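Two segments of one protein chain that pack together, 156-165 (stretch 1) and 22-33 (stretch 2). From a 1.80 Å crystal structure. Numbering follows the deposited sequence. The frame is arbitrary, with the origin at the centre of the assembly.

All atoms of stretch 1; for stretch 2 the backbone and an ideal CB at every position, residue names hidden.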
# COMPACT_ATOMS: atom_id res chain seq x y z
N SER A 156 3.38 -4.18 11.37
CA SER A 156 4.41 -3.85 12.33
C SER A 156 5.25 -2.69 11.81
O SER A 156 6.01 -2.81 10.85
CB SER A 156 5.27 -5.07 12.62
OG SER A 156 6.23 -4.75 13.62
N TYR A 157 5.07 -1.52 12.43
CA TYR A 157 5.73 -0.32 12.00
C TYR A 157 6.88 0.05 12.91
O TYR A 157 6.70 0.22 14.11
CB TYR A 157 4.72 0.83 11.95
CG TYR A 157 3.81 0.72 10.77
CD1 TYR A 157 4.28 1.02 9.48
CD2 TYR A 157 2.50 0.33 10.90
CE1 TYR A 157 3.47 0.94 8.39
CE2 TYR A 157 1.67 0.26 9.78
CZ TYR A 157 2.17 0.56 8.53
OH TYR A 157 1.37 0.48 7.39
N GLU A 158 8.07 0.16 12.33
CA GLU A 158 9.24 0.55 13.09
C GLU A 158 9.75 1.86 12.54
O GLU A 158 10.20 1.96 11.39
CB GLU A 158 10.31 -0.52 13.02
CG GLU A 158 11.64 -0.10 13.61
CD GLU A 158 12.80 -0.93 13.03
OE1 GLU A 158 12.85 -2.12 13.42
OE2 GLU A 158 13.61 -0.41 12.18
N LEU A 159 9.71 2.88 13.37
CA LEU A 159 10.22 4.19 12.97
C LEU A 159 11.61 4.43 13.59
O LEU A 159 11.85 4.11 14.76
CB LEU A 159 9.22 5.25 13.42
CG LEU A 159 9.31 6.65 12.86
CD1 LEU A 159 9.24 6.67 11.32
CD2 LEU A 159 8.16 7.50 13.49
N SER A 160 12.50 5.00 12.80
CA SER A 160 13.89 5.26 13.20
C SER A 160 14.48 6.34 12.32
O SER A 160 13.79 6.88 11.42
CB SER A 160 14.74 3.97 13.09
OG SER A 160 15.07 3.68 11.73
N SER A 161 15.76 6.64 12.53
CA SER A 161 16.45 7.57 11.66
C SER A 161 16.54 7.11 10.21
O SER A 161 16.80 7.92 9.33
CB SER A 161 17.85 7.89 12.19
OG SER A 161 18.70 6.79 12.02
N LYS A 162 16.34 5.82 9.97
CA LYS A 162 16.28 5.29 8.62
C LYS A 162 14.89 5.41 7.97
O LYS A 162 14.68 4.93 6.85
CB LYS A 162 16.68 3.81 8.63
CG LYS A 162 18.13 3.60 9.06
CD LYS A 162 18.48 2.13 9.21
CE LYS A 162 17.89 1.50 10.46
NZ LYS A 162 18.18 0.03 10.48
N GLY A 163 13.96 6.03 8.68
CA GLY A 163 12.59 6.20 8.20
C GLY A 163 11.64 5.18 8.80
O GLY A 163 11.84 4.70 9.92
N LEU A 164 10.59 4.87 8.05
CA LEU A 164 9.55 3.96 8.48
C LEU A 164 9.73 2.60 7.81
O LEU A 164 9.83 2.54 6.60
CB LEU A 164 8.16 4.49 8.12
CG LEU A 164 6.96 3.66 8.60
CD1 LEU A 164 6.87 3.72 10.13
CD2 LEU A 164 5.62 4.20 7.99
N LYS A 165 9.78 1.54 8.61
CA LYS A 165 9.79 0.16 8.11
C LYS A 165 8.46 -0.49 8.46
O LYS A 165 7.98 -0.46 9.61
CB LYS A 165 10.94 -0.64 8.73
CG LYS A 165 11.08 -2.05 8.21
CD LYS A 165 12.42 -2.69 8.63
CE LYS A 165 12.35 -3.53 9.82
NZ LYS A 165 13.46 -4.56 9.75
N UNK A 22 0.34 8.35 17.82
CA UNK A 22 1.37 9.18 17.21
C UNK A 22 2.73 8.68 17.70
O UNK A 22 2.89 8.40 18.88
CB UNK A 22 1.17 10.66 17.55
N UNK A 23 3.69 8.53 16.80
CA UNK A 23 4.99 7.98 17.20
C UNK A 23 6.11 8.66 16.45
O UNK A 23 5.92 9.10 15.32
CB UNK A 23 5.04 6.47 16.96
N UNK A 24 7.27 8.75 17.09
CA UNK A 24 8.36 9.59 16.64
C UNK A 24 9.69 8.93 16.97
O UNK A 24 9.87 8.39 18.07
CB UNK A 24 8.27 10.98 17.27
N UNK A 25 10.61 8.97 16.01
CA UNK A 25 11.99 8.55 16.26
C UNK A 25 12.84 9.08 15.13
O UNK A 25 12.37 9.19 14.01
CB UNK A 25 12.11 7.03 16.38
N UNK A 26 14.07 9.45 15.46
CA UNK A 26 15.07 9.83 14.46
C UNK A 26 14.70 11.01 13.57
O UNK A 26 15.18 11.09 12.44
CB UNK A 26 15.36 8.62 13.57
N UNK A 27 13.89 11.93 14.08
CA UNK A 27 13.45 13.08 13.30
C UNK A 27 12.16 12.89 12.50
O UNK A 27 11.63 13.86 11.94
CB UNK A 27 14.57 13.47 12.33
N UNK A 28 11.67 11.66 12.44
CA UNK A 28 10.38 11.37 11.79
C UNK A 28 9.25 11.31 12.82
O UNK A 28 9.48 11.02 13.99
CB UNK A 28 10.45 10.05 11.02
N UNK A 29 8.03 11.58 12.37
CA UNK A 29 6.83 11.41 13.16
C UNK A 29 5.74 10.80 12.27
O UNK A 29 5.59 11.19 11.10
CB UNK A 29 6.38 12.74 13.76
N UNK A 30 5.00 9.84 12.82
CA UNK A 30 3.91 9.16 12.14
C UNK A 30 2.62 9.17 12.97
O UNK A 30 2.65 9.35 14.20
CB UNK A 30 4.32 7.72 11.82
N UNK A 31 1.52 8.93 12.30
CA UNK A 31 0.20 8.85 12.95
C UNK A 31 -0.53 7.66 12.36
O UNK A 31 -0.69 7.58 11.16
CB UNK A 31 -0.61 10.14 12.76
N UNK A 32 -0.99 6.75 13.22
CA UNK A 32 -1.72 5.60 12.80
C UNK A 32 -3.13 5.58 13.43
O UNK A 32 -3.31 6.00 14.58
CB UNK A 32 -0.94 4.33 13.16
N UNK A 33 -4.10 5.15 12.62
CA UNK A 33 -5.51 5.10 13.03
C UNK A 33 -6.02 3.65 13.09
O UNK A 33 -6.52 3.11 12.08
CB UNK A 33 -6.37 5.92 12.07

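Stretch 2 is a hairpin whose tip, at 25 to 28, is a type I' turn. Stretch 1 is a second hairpin, turning at Ser160 to Gly163. No hydrogen bond joins the two directly.

Position 22 has nothing of stretch 1 within 5.5 Å of its ideal CB, so the contact sets no preference. It is Arg22, clear of stretch 1.

Position 23 points toward stretch 1. Its ideal CB is 4.8 Å from Leu159 CD2, and the space beyond is lined by Tyr157, Leu159 and Leu164. A large apolar side chain suits it, aliphatic or aromatic. It is Phe23, with chi1 in p. Its ring reaches all three: Phe23 CZ is 4.0 Å from Tyr157 CB, Phe23 CD2 is 3.9 Å from Leu159 CD2, and Phe23 CE2 is 4.1 Å from Leu164 CD1.

Position 24 points away, so stretch 1 hardly restricts its side chain. It is Ala24. The contact is through its backbone, with Ala24 CA 3.8 Å from Leu159 CD2.

Position 25 points toward stretch 1 at close range. Its ideal CB is 3.3 Å from Leu159 O and 4.0 Å from Ser160 CA. Little room remains in that direction, so a small residue such as alanine, glycine or serine fits best. It is Ala25, whose methyl rests against the backbone of stretch 1.

Position 26 has phi 60°, which favours glycine. An ideal CB would be 2.3 Å from Ser161 N and 2.7 Å from Ser160 C, both clashes. The residue is Gly26, and the two turns come close here: Gly26 CA is 3.8 Å from Ser161 N.

Position 27 has no neighbour in stretch 1. At phi 90° and psi -9°, a CB would jam against the preceding carbonyl oxygen. It is Gly27.

Position 28 points toward stretch 1, its ideal CB 3.6 Å from Leu159 CD1. Beyond lie Gly163, which has no side chain, and the carbonyl oxygens of Ser160 and Ser161. A flat ring suits this surface, and a polar tip could use the carbonyls; a long aliphatic chain is also plausible. It is Tyr28, with chi1 in m. Gly163 CA lies over one ring face, 3.7 Å from the Tyr28 ring centroid, in a CH-pi contact. A water bridges Tyr28 OH (2.6 Å from the water O) and Ser161 O (2.8 Å from the water O), donating to the carbonyl.

Position 29 points away, so stretch 1 hardly restricts its side chain. It is Glu29; its backbone comes near, with Glu29 CA 4.1 Å from Leu159 CD2.

Position 30 points toward stretch 1, its ideal CB 4.2 Å from Leu159 CD2 and 5.0 Å from Leu164 CD1. A small or modest apolar residue suits it. It is Ala30, whose methyl packs against Leu159.

Position 31, out of reach, is Leu31.

Position 32 points toward stretch 1 from a distance. Only a long side chain would reach Tyr157, preferably apolar. It is Ile32: Ile32 CD1 lies 3.9 Å from Tyr157 CD2.

Position 33, also out of reach, is Ile33.

Stretch 2 (22-33) RFAAGGYEALII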
# COMPACT_ATOMS: atom_id res chain seq x y z
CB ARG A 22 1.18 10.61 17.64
CG ARG A 22 1.67 11.64 16.70
CD ARG A 22 1.19 13.03 17.14
NE ARG A 22 -0.27 13.19 17.18
CZ ARG A 22 -1.03 13.60 16.15
NH1 ARG A 22 -0.51 13.86 14.96
NH2 ARG A 22 -2.33 13.73 16.32
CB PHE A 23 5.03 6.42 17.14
CG PHE A 23 4.68 5.79 15.80
CD1 PHE A 23 3.40 5.86 15.27
CD2 PHE A 23 5.61 4.99 15.13
CE1 PHE A 23 3.08 5.21 14.09
CE2 PHE A 23 5.30 4.39 13.91
CZ PHE A 23 4.04 4.49 13.39
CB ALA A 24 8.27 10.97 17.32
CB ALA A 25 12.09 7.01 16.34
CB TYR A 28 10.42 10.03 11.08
CG TYR A 28 11.32 9.95 9.86
CD1 TYR A 28 12.68 9.62 9.97
CD2 TYR A 28 10.81 10.15 8.58
CE1 TYR A 28 13.50 9.53 8.84
CE2 TYR A 28 11.61 10.08 7.46
CZ TYR A 28 12.96 9.76 7.60
OH TYR A 28 13.74 9.67 6.45
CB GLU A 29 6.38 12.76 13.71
CG GLU A 29 5.14 12.69 14.58
CD GLU A 29 4.74 14.06 15.12
OE1 GLU A 29 5.66 14.85 15.44
OE2 GLU A 29 3.52 14.31 15.21
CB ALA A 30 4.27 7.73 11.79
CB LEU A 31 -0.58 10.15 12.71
CG LEU A 31 -2.01 10.19 13.25
CD1 LEU A 31 -2.01 9.96 14.77
CD2 LEU A 31 -2.63 11.54 12.85
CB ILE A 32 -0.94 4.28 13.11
CG1 ILE A 32 -1.58 3.08 12.40
CG2 ILE A 32 -0.83 4.02 14.63
CD1 ILE A 32 -0.70 1.79 12.52
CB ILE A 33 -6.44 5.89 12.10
CG1 ILE A 33 -5.86 7.27 11.71
CG2 ILE A 33 -7.83 6.05 12.77
CD1 ILE A 33 -5.66 8.22 12.87
O HOH W 1 16.01 8.46 6.72
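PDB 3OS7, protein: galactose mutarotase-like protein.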